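Xylose isomerase-like TIM barrel domain-containing protein (Parabacteroides distasonis, PDB 4KW2) is of unknown function but has the xylose isomerase-like TIM-barrel fold, consistent with a sugar isomerase or related enzyme. Local coordinates at residues Lys205-Lys210 with Arg254-Phe259; Leu221-Phe226 with Glu258-Cys263; Gly179-Val184 with Asp209-Ala214; Gly25-Thr30 with Ser240-Asp245. All coordinates share one frame; numbering follows the deposited sequence.

In the fold
The four contacts sample one TIM barrel from its wall outward. Contacts 2, 3 and 4 are buried, contact 1 only partly. Contact 4 lies nearest the centre of the chain: strands 23-27 and 238-241 close the sheet there, chiefly through straight backbone hydrogen bonds. Contacts 1 and 2 share F259 of helix 250-262, contact 1 holding the loop after strand 199-204 by polar side chains, contact 2 packing against helix 222-232 with apolar ones. Contact 3 joins two loops, with a histidine-carboxylate bond at one end, a buried tryptophan against selenomethionine at the other, and bridging waters between the two loops. It shares D209 and K210 with contact 1, whereas E242 of contact 4 is hydrogen-bonded to the backbone of D206 and L207.

Contact 1. Residues Lys205-Lys210 with Arg254-Phe259; sequences KDLTDK and RNSLEF. With SO4 (sulfate ion), chain B.
S256 reaches from helix 250-262 into the bend of the loop and meets two backbone groups with one hydroxyl. Its OG donates to T208 O at 2.7 Å, in the plane of the carbonyl and on a lone pair, while K210 N makes a weak, strongly bent bond of 2.6 Å to the same S256 OG. The hydroxyl is put there by a first torsion that sets OG beside the serine's own backbone N (chi1 -72°). The preceding residue, N255, works differently: its amide and the D209 carboxylate have nearly parallel planes, 14° apart. N255 ND2 gives a hydrogen bond of 3.3 Å to D209 OD1 on its syn side, though tilted out of the carboxylate plane, and a weak one to D209 OD2. K210, its chain bent at chi2 and chi4, crosses N255 at a slant, so that K210 CE lies 4.0 Å from N255 CB and K210 NZ forms a salt bridge of 3.5 Å with D209 OD1; the carboxylate is thus shared by an amide and an ammonium group. On the inner side L207 CD2 touches S256 CB at 4.1 Å. R254, turned away from the loop, binds a sulfate, probably from the crystallisation liquor, through NE and NH2, with Q251 as a further partner. The loop runs from strand 199-204 to helix 222-232, and L207 packs inward on I241 of strand 238-241, next to L257.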
# COMPACT_ATOMS: atom_id res chain seq x y z
N LYS A 205 -6.51 -10.60 0.56
CA LYS A 205 -5.78 -9.64 -0.25
C LYS A 205 -4.29 -9.97 -0.19
O LYS A 205 -3.80 -10.44 0.83
CB LYS A 205 -6.02 -8.23 0.29
CG LYS A 205 -5.50 -7.11 -0.59
CD LYS A 205 -5.98 -5.76 -0.08
CE LYS A 205 -5.15 -4.60 -0.64
NZ LYS A 205 -5.20 -4.54 -2.13
N ASP A 206 -3.59 -9.73 -1.30
CA ASP A 206 -2.14 -9.93 -1.38
C ASP A 206 -1.72 -11.29 -0.84
O ASP A 206 -0.86 -11.39 0.03
CB ASP A 206 -1.40 -8.80 -0.66
CG ASP A 206 -1.54 -7.47 -1.38
OD1 ASP A 206 -1.35 -7.44 -2.62
OD2 ASP A 206 -1.85 -6.46 -0.71
N LEU A 207 -2.34 -12.34 -1.38
CA LEU A 207 -2.04 -13.69 -0.98
C LEU A 207 -0.59 -13.97 -1.31
O LEU A 207 -0.13 -13.63 -2.40
CB LEU A 207 -2.94 -14.69 -1.71
CG LEU A 207 -2.71 -16.16 -1.36
CD1 LEU A 207 -2.88 -16.38 0.13
CD2 LEU A 207 -3.64 -17.06 -2.15
N THR A 208 0.13 -14.57 -0.36
CA THR A 208 1.52 -14.96 -0.55
C THR A 208 1.66 -16.47 -0.50
O THR A 208 0.73 -17.20 -0.15
CB THR A 208 2.44 -14.34 0.52
OG1 THR A 208 2.05 -14.80 1.82
CG2 THR A 208 2.35 -12.82 0.48
N ASP A 209 2.84 -16.93 -0.88
CA ASP A 209 3.21 -18.34 -0.82
C ASP A 209 3.07 -18.85 0.61
O ASP A 209 3.73 -18.35 1.52
CB ASP A 209 4.66 -18.50 -1.31
CG ASP A 209 5.02 -19.93 -1.66
OD1 ASP A 209 4.26 -20.87 -1.36
OD2 ASP A 209 6.10 -20.11 -2.26
N LYS A 210 2.18 -19.82 0.81
CA LYS A 210 1.90 -20.40 2.14
C LYS A 210 1.45 -19.38 3.19
O LYS A 210 1.59 -19.61 4.39
CB LYS A 210 3.11 -21.23 2.60
CG LYS A 210 3.25 -22.52 1.81
CD LYS A 210 4.68 -22.84 1.42
CE LYS A 210 4.72 -24.02 0.47
NZ LYS A 210 5.84 -23.90 -0.51
N ARG A 254 -0.28 -21.44 -6.44
CA ARG A 254 -0.76 -22.82 -6.38
C ARG A 254 -0.31 -23.56 -5.12
O ARG A 254 -1.03 -24.43 -4.64
CB ARG A 254 -0.38 -23.60 -7.64
CG ARG A 254 -1.40 -23.40 -8.75
CD ARG A 254 -0.99 -24.06 -10.05
NE ARG A 254 -0.92 -25.52 -9.98
CZ ARG A 254 -1.97 -26.34 -9.96
NH1 ARG A 254 -3.21 -25.88 -9.97
NH2 ARG A 254 -1.77 -27.65 -9.91
N ASN A 255 0.84 -23.18 -4.56
CA ASN A 255 1.26 -23.69 -3.24
C ASN A 255 0.28 -23.38 -2.12
O ASN A 255 0.03 -24.23 -1.26
CB ASN A 255 2.62 -23.14 -2.84
CG ASN A 255 3.74 -23.66 -3.70
OD1 ASN A 255 3.70 -24.80 -4.15
ND2 ASN A 255 4.75 -22.83 -3.93
N SER A 256 -0.25 -22.16 -2.10
CA SER A 256 -1.25 -21.79 -1.10
C SER A 256 -2.62 -22.38 -1.43
O SER A 256 -3.30 -22.89 -0.55
CB SER A 256 -1.35 -20.27 -0.97
OG SER A 256 -0.21 -19.76 -0.33
N LEU A 257 -3.01 -22.32 -2.70
CA LEU A 257 -4.30 -22.87 -3.12
C LEU A 257 -4.43 -24.35 -2.77
O LEU A 257 -5.52 -24.83 -2.47
CB LEU A 257 -4.51 -22.66 -4.63
CG LEU A 257 -4.69 -21.20 -5.04
CD1 LEU A 257 -4.84 -21.09 -6.55
CD2 LEU A 257 -5.88 -20.56 -4.33
N GLU A 258 -3.30 -25.06 -2.79
CA GLU A 258 -3.23 -26.47 -2.40
C GLU A 258 -3.91 -26.73 -1.05
O GLU A 258 -4.76 -27.61 -0.93
CB GLU A 258 -1.77 -26.91 -2.35
CG GLU A 258 -1.53 -28.36 -2.01
CD GLU A 258 -0.05 -28.72 -1.95
OE1 GLU A 258 0.78 -27.94 -2.46
OE2 GLU A 258 0.28 -29.79 -1.38
N PHE A 259 -3.56 -25.95 -0.04
CA PHE A 259 -4.11 -26.13 1.31
C PHE A 259 -5.52 -25.56 1.45
O PHE A 259 -6.35 -26.09 2.18
CB PHE A 259 -3.19 -25.51 2.35
CG PHE A 259 -1.82 -26.12 2.37
CD1 PHE A 259 -1.61 -27.33 3.02
CD2 PHE A 259 -0.75 -25.50 1.74
CE1 PHE A 259 -0.35 -27.91 3.04
CE2 PHE A 259 0.51 -26.06 1.76
CZ PHE A 259 0.71 -27.27 2.41
S SO4 B . 1.78 -27.97 -11.08
O1 SO4 B . 0.62 -28.79 -10.70
O2 SO4 B . 1.83 -27.83 -12.54
O3 SO4 B . 1.68 -26.63 -10.45
O4 SO4 B . 3.02 -28.63 -10.61

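Contact 2. Residues Leu221-Phe226 with Glu258-Cys263; sequences LPVKAF and EFLQKC
F259 lies against V223 and K224 where two neighbouring helices in the outer layer of the TIM barrel run side by side. The short segments 222-226 and 258-262 are nearly parallel, crossing at -23° with their axes 9.4 Å apart. The tight part is apolar. V223 CG1 presses to 3.5 Å from F259 CD2, the two side chains meeting at about a right angle; it gets there by sitting between its own backbone N and carbonyl carbon (chi1 68°), which leaves V223 CG2 anti to the backbone N, close to both F259 CB and L260 CG, 4.2 Å from the latter. L221, at the N-cap of helix 222-232, adds a lighter touch by bringing CD1 to the far end of the ring, at CZ. Toward solvent the packing changes character: the exposed K224 carries its aliphatic chain obliquely across the ring, K224 CE reaching 3.6 Å from F259 CE1, and its NZ approaches the ring obliquely too, near CE1 and CZ. An alanine in place of F259 would probably leave V223 CG1 and the K224 chain without their shared partner and open a gap between the helices. Deeper in, F226 stands edge-to-face with W181, and L260 CD2 meets the edge of the F226 ring in its plane, 3.8 Å from F226 CD2.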
# COMPACT_ATOMS: atom_id res chain seq x y z
N LEU A 221 2.86 -23.76 9.32
CA LEU A 221 2.66 -22.95 8.11
C LEU A 221 1.41 -22.10 8.26
O LEU A 221 0.36 -22.63 8.60
CB LEU A 221 2.51 -23.83 6.87
CG LEU A 221 3.75 -24.32 6.10
CD1 LEU A 221 3.28 -25.11 4.90
CD2 LEU A 221 4.64 -23.17 5.66
N PRO A 222 1.51 -20.77 8.03
CA PRO A 222 0.36 -19.90 8.27
C PRO A 222 -0.91 -20.29 7.52
O PRO A 222 -2.01 -20.12 8.05
CB PRO A 222 0.85 -18.53 7.80
CG PRO A 222 2.32 -18.58 8.02
CD PRO A 222 2.72 -20.00 7.70
N VAL A 223 -0.76 -20.78 6.30
CA VAL A 223 -1.91 -21.21 5.51
C VAL A 223 -2.57 -22.44 6.13
O VAL A 223 -3.78 -22.60 6.05
CB VAL A 223 -1.53 -21.48 4.03
CG1 VAL A 223 -0.61 -22.70 3.91
CG2 VAL A 223 -2.77 -21.65 3.18
N LYS A 224 -1.77 -23.32 6.74
CA LYS A 224 -2.31 -24.50 7.42
C LYS A 224 -3.12 -24.07 8.65
O LYS A 224 -4.22 -24.57 8.88
CB LYS A 224 -1.19 -25.46 7.86
CG LYS A 224 -0.68 -26.41 6.78
CD LYS A 224 0.15 -27.53 7.40
CE LYS A 224 0.29 -28.75 6.50
NZ LYS A 224 1.63 -28.84 5.85
N ALA A 225 -2.57 -23.13 9.41
CA ALA A 225 -3.25 -22.59 10.59
C ALA A 225 -4.53 -21.88 10.20
O ALA A 225 -5.52 -21.94 10.93
CB ALA A 225 -2.33 -21.65 11.34
N PHE A 226 -4.51 -21.20 9.06
CA PHE A 226 -5.67 -20.46 8.57
C PHE A 226 -6.80 -21.43 8.22
O PHE A 226 -7.94 -21.25 8.64
CB PHE A 226 -5.27 -19.64 7.34
CG PHE A 226 -6.40 -18.89 6.71
CD1 PHE A 226 -7.00 -17.84 7.39
CD2 PHE A 226 -6.86 -19.22 5.45
CE1 PHE A 226 -8.05 -17.14 6.82
CE2 PHE A 226 -7.90 -18.52 4.87
CZ PHE A 226 -8.50 -17.48 5.56
N GLU A 258 -3.30 -25.06 -2.79
CA GLU A 258 -3.23 -26.47 -2.40
C GLU A 258 -3.91 -26.73 -1.05
O GLU A 258 -4.76 -27.61 -0.93
CB GLU A 258 -1.77 -26.91 -2.35
CG GLU A 258 -1.53 -28.36 -2.01
CD GLU A 258 -0.05 -28.72 -1.95
OE1 GLU A 258 0.78 -27.94 -2.46
OE2 GLU A 258 0.28 -29.79 -1.38
N PHE A 259 -3.56 -25.95 -0.04
CA PHE A 259 -4.11 -26.13 1.31
C PHE A 259 -5.52 -25.56 1.45
O PHE A 259 -6.35 -26.09 2.18
CB PHE A 259 -3.19 -25.51 2.35
CG PHE A 259 -1.82 -26.12 2.37
CD1 PHE A 259 -1.61 -27.33 3.02
CD2 PHE A 259 -0.75 -25.50 1.74
CE1 PHE A 259 -0.35 -27.91 3.04
CE2 PHE A 259 0.51 -26.06 1.76
CZ PHE A 259 0.71 -27.27 2.41
N LEU A 260 -5.78 -24.46 0.75
CA LEU A 260 -7.09 -23.83 0.78
C LEU A 260 -8.16 -24.70 0.14
O LEU A 260 -9.32 -24.66 0.54
CB LEU A 260 -7.05 -22.48 0.07
CG LEU A 260 -6.18 -21.42 0.73
CD1 LEU A 260 -5.98 -20.25 -0.22
CD2 LEU A 260 -6.80 -20.95 2.04
N GLN A 261 -7.77 -25.50 -0.85
CA GLN A 261 -8.70 -26.35 -1.59
C GLN A 261 -8.75 -27.79 -1.10
O GLN A 261 -9.83 -28.33 -0.94
CB GLN A 261 -8.34 -26.36 -3.08
CG GLN A 261 -8.75 -25.08 -3.79
CD GLN A 261 -8.27 -25.04 -5.22
OE1 GLN A 261 -7.16 -25.47 -5.52
NE2 GLN A 261 -9.10 -24.51 -6.11
N LYS A 262 -7.59 -28.41 -0.88
CA LYS A 262 -7.53 -29.84 -0.54
C LYS A 262 -8.09 -30.16 0.84
O LYS A 262 -8.43 -31.32 1.11
CB LYS A 262 -6.10 -30.39 -0.67
CG LYS A 262 -5.64 -30.52 -2.11
CD LYS A 262 -4.13 -30.58 -2.25
CE LYS A 262 -3.56 -31.99 -2.14
NZ LYS A 262 -2.22 -32.07 -2.78
N CYS A 263 -8.19 -29.17 1.71
CA CYS A 263 -8.94 -29.34 2.95
C CYS A 263 -10.41 -29.59 2.63
O CYS A 263 -11.06 -30.45 3.24
CB CYS A 263 -8.80 -28.12 3.86
SG CYS A 263 -9.73 -28.26 5.41

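Contact 3. Residues Gly179-Val184 with Asp209-Ala214; sequences GHWKRV and DKMEDA
The H180 ring takes D213 OD1 at its own edge, near the ring plane, with ring and carboxylate turned 38° apart. H180 ND1 donates a bent hydrogen bond of 3.1 Å to D213 OD1, reaching that oxygen from above the carboxylate plane. The second flat group, the indole of W181, carries K182 CB over one face, just past a cis peptide bond, and takes the methyl of selenomethionine M211 obliquely. M211 CE lies 3.7 Å from W181 CB, brought there by a turn at the end of the chain (chi3 70°), and the selenium is 5.4 Å from the centroid of the five-membered ring, a Met-aromatic contact. Both segments are loops after successive barrel strands, 172-178 and 199-204, at the strands' C-terminal ends, where TIM-barrel enzymes generally carry their active sites. Water extends the join: one molecule donates to W181 O at 2.7 Å and to M211 O, and another accepts from R183 NE and lies 2.8 Å from D213 OD2. R183 NH2 itself stays 4.2 Å from D213 OD2, beyond a salt bridge. T215 N also bonds D213 OD2, steadying the carboxylate, and S99 of a second subunit receives the backbone N-H of V184.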
# COMPACT_ATOMS: atom_id res chain seq x y z
N GLY A 179 -7.04 -9.55 6.97
CA GLY A 179 -5.99 -8.54 6.86
C GLY A 179 -4.61 -9.13 6.69
O GLY A 179 -4.29 -9.67 5.62
N HIS A 180 -3.79 -9.03 7.72
CA HIS A 180 -2.44 -9.59 7.69
C HIS A 180 -2.39 -10.74 8.68
O HIS A 180 -2.19 -10.54 9.88
CB HIS A 180 -1.39 -8.52 7.99
CG HIS A 180 -0.88 -7.81 6.77
ND1 HIS A 180 0.09 -8.35 5.95
CD2 HIS A 180 -1.20 -6.61 6.23
CE1 HIS A 180 0.34 -7.51 4.96
NE2 HIS A 180 -0.43 -6.45 5.11
N TRP A 181 -2.61 -11.93 8.15
CA TRP A 181 -2.67 -13.15 8.93
C TRP A 181 -1.24 -13.63 9.26
O TRP A 181 -0.44 -13.80 8.33
CB TRP A 181 -3.38 -14.22 8.11
CG TRP A 181 -3.45 -15.52 8.78
CD1 TRP A 181 -2.53 -16.54 8.72
CD2 TRP A 181 -4.49 -15.96 9.65
NE1 TRP A 181 -2.94 -17.59 9.50
CE2 TRP A 181 -4.14 -17.27 10.08
CE3 TRP A 181 -5.68 -15.39 10.10
CZ2 TRP A 181 -4.94 -18.00 10.95
CZ3 TRP A 181 -6.47 -16.11 10.95
CH2 TRP A 181 -6.11 -17.41 11.37
N LYS A 182 -0.89 -13.87 10.52
CA LYS A 182 -1.75 -13.82 11.71
C LYS A 182 -0.97 -13.08 12.79
O LYS A 182 0.22 -13.33 12.97
CB LYS A 182 -2.01 -15.24 12.19
CG LYS A 182 -3.02 -15.40 13.33
CD LYS A 182 -2.95 -16.82 13.86
CE LYS A 182 -4.19 -17.22 14.62
NZ LYS A 182 -4.29 -16.54 15.94
N ARG A 183 -1.65 -12.18 13.50
CA ARG A 183 -1.04 -11.44 14.62
C ARG A 183 -1.88 -11.63 15.88
O ARG A 183 -3.11 -11.63 15.81
CB ARG A 183 -0.91 -9.95 14.28
CG ARG A 183 -0.26 -9.70 12.93
CD ARG A 183 0.09 -8.24 12.71
NE ARG A 183 0.42 -7.99 11.31
CZ ARG A 183 0.81 -6.81 10.82
NH1 ARG A 183 0.94 -5.75 11.62
NH2 ARG A 183 1.09 -6.68 9.53
N VAL A 184 -1.21 -11.80 17.01
CA VAL A 184 -1.88 -12.11 18.28
C VAL A 184 -2.92 -11.04 18.64
O VAL A 184 -2.60 -9.85 18.70
CB VAL A 184 -0.87 -12.31 19.43
CG1 VAL A 184 -0.10 -11.03 19.74
CG2 VAL A 184 -1.57 -12.84 20.68
N ASP A 209 2.84 -16.93 -0.88
CA ASP A 209 3.21 -18.34 -0.82
C ASP A 209 3.07 -18.85 0.61
O ASP A 209 3.73 -18.35 1.52
CB ASP A 209 4.66 -18.50 -1.31
CG ASP A 209 5.02 -19.93 -1.66
OD1 ASP A 209 4.26 -20.87 -1.36
OD2 ASP A 209 6.10 -20.11 -2.26
N LYS A 210 2.18 -19.82 0.81
CA LYS A 210 1.90 -20.40 2.14
C LYS A 210 1.45 -19.38 3.19
O LYS A 210 1.59 -19.61 4.39
CB LYS A 210 3.11 -21.23 2.60
CG LYS A 210 3.25 -22.52 1.81
CD LYS A 210 4.68 -22.84 1.42
CE LYS A 210 4.72 -24.02 0.47
NZ LYS A 210 5.84 -23.90 -0.51
N MSE A 211 0.85 -18.29 2.72
CA MSE A 211 0.46 -17.13 3.55
C MSE A 211 1.56 -16.65 4.45
O MSE A 211 1.32 -16.16 5.55
CB MSE A 211 -0.84 -17.43 4.30
CG MSE A 211 -1.98 -17.47 3.29
SE MSE A 211 -3.66 -18.01 4.15
CE MSE A 211 -3.90 -16.36 5.18
N GLU A 212 2.80 -16.74 3.98
CA GLU A 212 3.93 -16.18 4.71
C GLU A 212 3.77 -14.66 4.78
O GLU A 212 3.20 -14.04 3.89
CB GLU A 212 5.25 -16.55 4.03
CG GLU A 212 5.45 -15.92 2.66
CD GLU A 212 6.71 -16.39 1.95
OE1 GLU A 212 7.36 -17.34 2.44
OE2 GLU A 212 7.06 -15.78 0.91
N ASP A 213 4.28 -14.08 5.86
CA ASP A 213 4.23 -12.65 6.04
C ASP A 213 5.43 -12.18 6.86
O ASP A 213 6.05 -12.97 7.56
CB ASP A 213 2.91 -12.26 6.71
CG ASP A 213 2.68 -10.76 6.70
OD1 ASP A 213 2.63 -10.17 5.60
OD2 ASP A 213 2.56 -10.17 7.79
N ALA A 214 5.75 -10.90 6.73
CA ALA A 214 6.82 -10.26 7.49
C ALA A 214 6.57 -10.34 8.99
O ALA A 214 7.52 -10.32 9.78
CB ALA A 214 6.97 -8.80 7.06
O HOH W 1 1.80 -15.25 8.50
O HOH W 2 0.82 -10.56 9.97

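Contact 4. Residues Gly25-Thr30 with Ser240-Asp245; sequences GIQTWT and SIEYDD
Q27 grips the segment 240-245 twice, with its backbone and with its amide. Q27 N donates to I241 O at 2.7 Å, and I241 N returns to G25 O at 2.9 Å, both bonds nearly straight. Alongside, the extended Q27 chain carries NE2 to S240 O at 3.0 Å; the oxygen lies in the plane of the amide, but the donor comes from above the carbonyl plane. Q27 CG also touches S240 OG, and its CD rests on E242 CB. A leucine in place of Q27 would probably leave S240 O without its amide N-H donor and lose the side-chain tie between the strands. Beyond the strand T30 takes over. Its OG1, beside its own backbone N (chi1 -62°), donates to Q27 O at 2.8 Å and weakly accepts from Y243 N; its CG2 sits over one face of the Y243 ring, a CH-pi contact with 3.8 Å to the centroid. A water 2.6 Å from T30 O also reaches Y243 O and accepts from D245 N. The parallel pairs, G25 with S240 and I26 with I241, join the first and last strands of the eight-stranded TIM barrel and so close it. I26 and I241 point out to helices 36-46 and 250-262, while Q27 and S240 turn to H203, and S240 OG bonds E52. E242, with OE2 near W29 CD1, is steadied from outside by D206, whose backbone N donates to E242 OE1.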
# COMPACT_ATOMS: atom_id res chain seq x y z
N GLY A 25 -12.39 -19.11 -4.65
CA GLY A 25 -12.48 -18.40 -5.92
C GLY A 25 -11.44 -17.31 -6.04
O GLY A 25 -10.73 -16.99 -5.09
N ILE A 26 -11.35 -16.74 -7.24
CA ILE A 26 -10.44 -15.63 -7.48
C ILE A 26 -11.18 -14.31 -7.60
O ILE A 26 -12.29 -14.26 -8.14
CB ILE A 26 -9.60 -15.88 -8.75
CG1 ILE A 26 -8.42 -14.91 -8.79
CG2 ILE A 26 -10.45 -15.76 -10.02
CD1 ILE A 26 -7.46 -15.19 -9.92
N GLN A 27 -10.57 -13.24 -7.09
CA GLN A 27 -11.00 -11.88 -7.44
C GLN A 27 -10.36 -11.53 -8.76
O GLN A 27 -9.13 -11.52 -8.88
CB GLN A 27 -10.55 -10.88 -6.38
CG GLN A 27 -11.15 -11.13 -5.01
CD GLN A 27 -10.71 -10.09 -3.99
OE1 GLN A 27 -10.65 -8.90 -4.30
NE2 GLN A 27 -10.39 -10.54 -2.78
N THR A 28 -11.18 -11.24 -9.77
CA THR A 28 -10.66 -10.95 -11.10
C THR A 28 -9.80 -9.67 -11.10
O THR A 28 -8.98 -9.48 -11.99
CB THR A 28 -11.78 -10.85 -12.16
OG1 THR A 28 -12.73 -9.85 -11.78
CG2 THR A 28 -12.50 -12.19 -12.29
N TRP A 29 -9.98 -8.81 -10.10
CA TRP A 29 -9.11 -7.64 -9.92
C TRP A 29 -7.62 -8.01 -9.96
O TRP A 29 -6.79 -7.22 -10.40
CB TRP A 29 -9.44 -6.91 -8.61
CG TRP A 29 -8.62 -5.69 -8.45
CD1 TRP A 29 -7.60 -5.51 -7.57
CD2 TRP A 29 -8.70 -4.49 -9.22
NE1 TRP A 29 -7.04 -4.27 -7.73
CE2 TRP A 29 -7.70 -3.62 -8.75
CE3 TRP A 29 -9.52 -4.06 -10.27
CZ2 TRP A 29 -7.51 -2.33 -9.28
CZ3 TRP A 29 -9.33 -2.80 -10.80
CH2 TRP A 29 -8.33 -1.95 -10.30
N THR A 30 -7.30 -9.21 -9.50
CA THR A 30 -5.95 -9.77 -9.58
C THR A 30 -5.31 -9.54 -10.95
O THR A 30 -4.12 -9.22 -11.05
CB THR A 30 -5.99 -11.28 -9.29
OG1 THR A 30 -6.48 -11.48 -7.96
CG2 THR A 30 -4.62 -11.92 -9.44
N SER A 240 -12.42 -15.67 -1.32
CA SER A 240 -12.16 -14.96 -2.56
C SER A 240 -10.77 -14.34 -2.49
O SER A 240 -10.54 -13.38 -1.74
CB SER A 240 -13.24 -13.90 -2.76
OG SER A 240 -13.26 -13.48 -4.10
N ILE A 241 -9.84 -14.89 -3.27
CA ILE A 241 -8.45 -14.51 -3.17
C ILE A 241 -8.02 -13.47 -4.21
O ILE A 241 -8.48 -13.47 -5.36
CB ILE A 241 -7.49 -15.73 -3.22
CG1 ILE A 241 -7.38 -16.30 -4.63
CG2 ILE A 241 -7.96 -16.81 -2.25
CD1 ILE A 241 -5.95 -16.53 -5.06
N GLU A 242 -7.15 -12.57 -3.78
CA GLU A 242 -6.51 -11.61 -4.65
C GLU A 242 -5.02 -11.73 -4.38
O GLU A 242 -4.60 -12.03 -3.26
CB GLU A 242 -7.02 -10.20 -4.32
CG GLU A 242 -6.61 -9.10 -5.29
CD GLU A 242 -5.24 -8.48 -5.01
OE1 GLU A 242 -4.68 -8.66 -3.90
OE2 GLU A 242 -4.73 -7.81 -5.92
N TYR A 243 -4.21 -11.53 -5.41
CA TYR A 243 -2.77 -11.39 -5.22
C TYR A 243 -2.17 -10.42 -6.22
O TYR A 243 -2.81 -10.06 -7.21
CB TYR A 243 -2.07 -12.76 -5.27
CG TYR A 243 -2.03 -13.47 -6.61
CD1 TYR A 243 -3.05 -14.34 -6.99
CD2 TYR A 243 -0.95 -13.32 -7.47
CE1 TYR A 243 -3.00 -15.02 -8.20
CE2 TYR A 243 -0.89 -13.99 -8.68
CZ TYR A 243 -1.92 -14.84 -9.04
OH TYR A 243 -1.86 -15.52 -10.23
N ASP A 244 -0.95 -9.99 -5.93
CA ASP A 244 -0.22 -9.11 -6.83
C ASP A 244 0.40 -9.96 -7.93
O ASP A 244 1.40 -10.64 -7.69
CB ASP A 244 0.86 -8.36 -6.05
CG ASP A 244 1.46 -7.21 -6.85
OD1 ASP A 244 1.46 -7.28 -8.10
OD2 ASP A 244 1.93 -6.25 -6.21
N ASP A 245 -0.17 -9.91 -9.13
CA ASP A 245 0.27 -10.78 -10.22
C ASP A 245 1.57 -10.32 -10.86
O ASP A 245 2.10 -11.01 -11.72
CB ASP A 245 -0.82 -10.96 -11.29
CG ASP A 245 -1.05 -9.71 -12.12
OD1 ASP A 245 -1.00 -8.60 -11.56
OD2 ASP A 245 -1.32 -9.85 -13.33
O HOH W 3 -2.64 -8.11 -9.20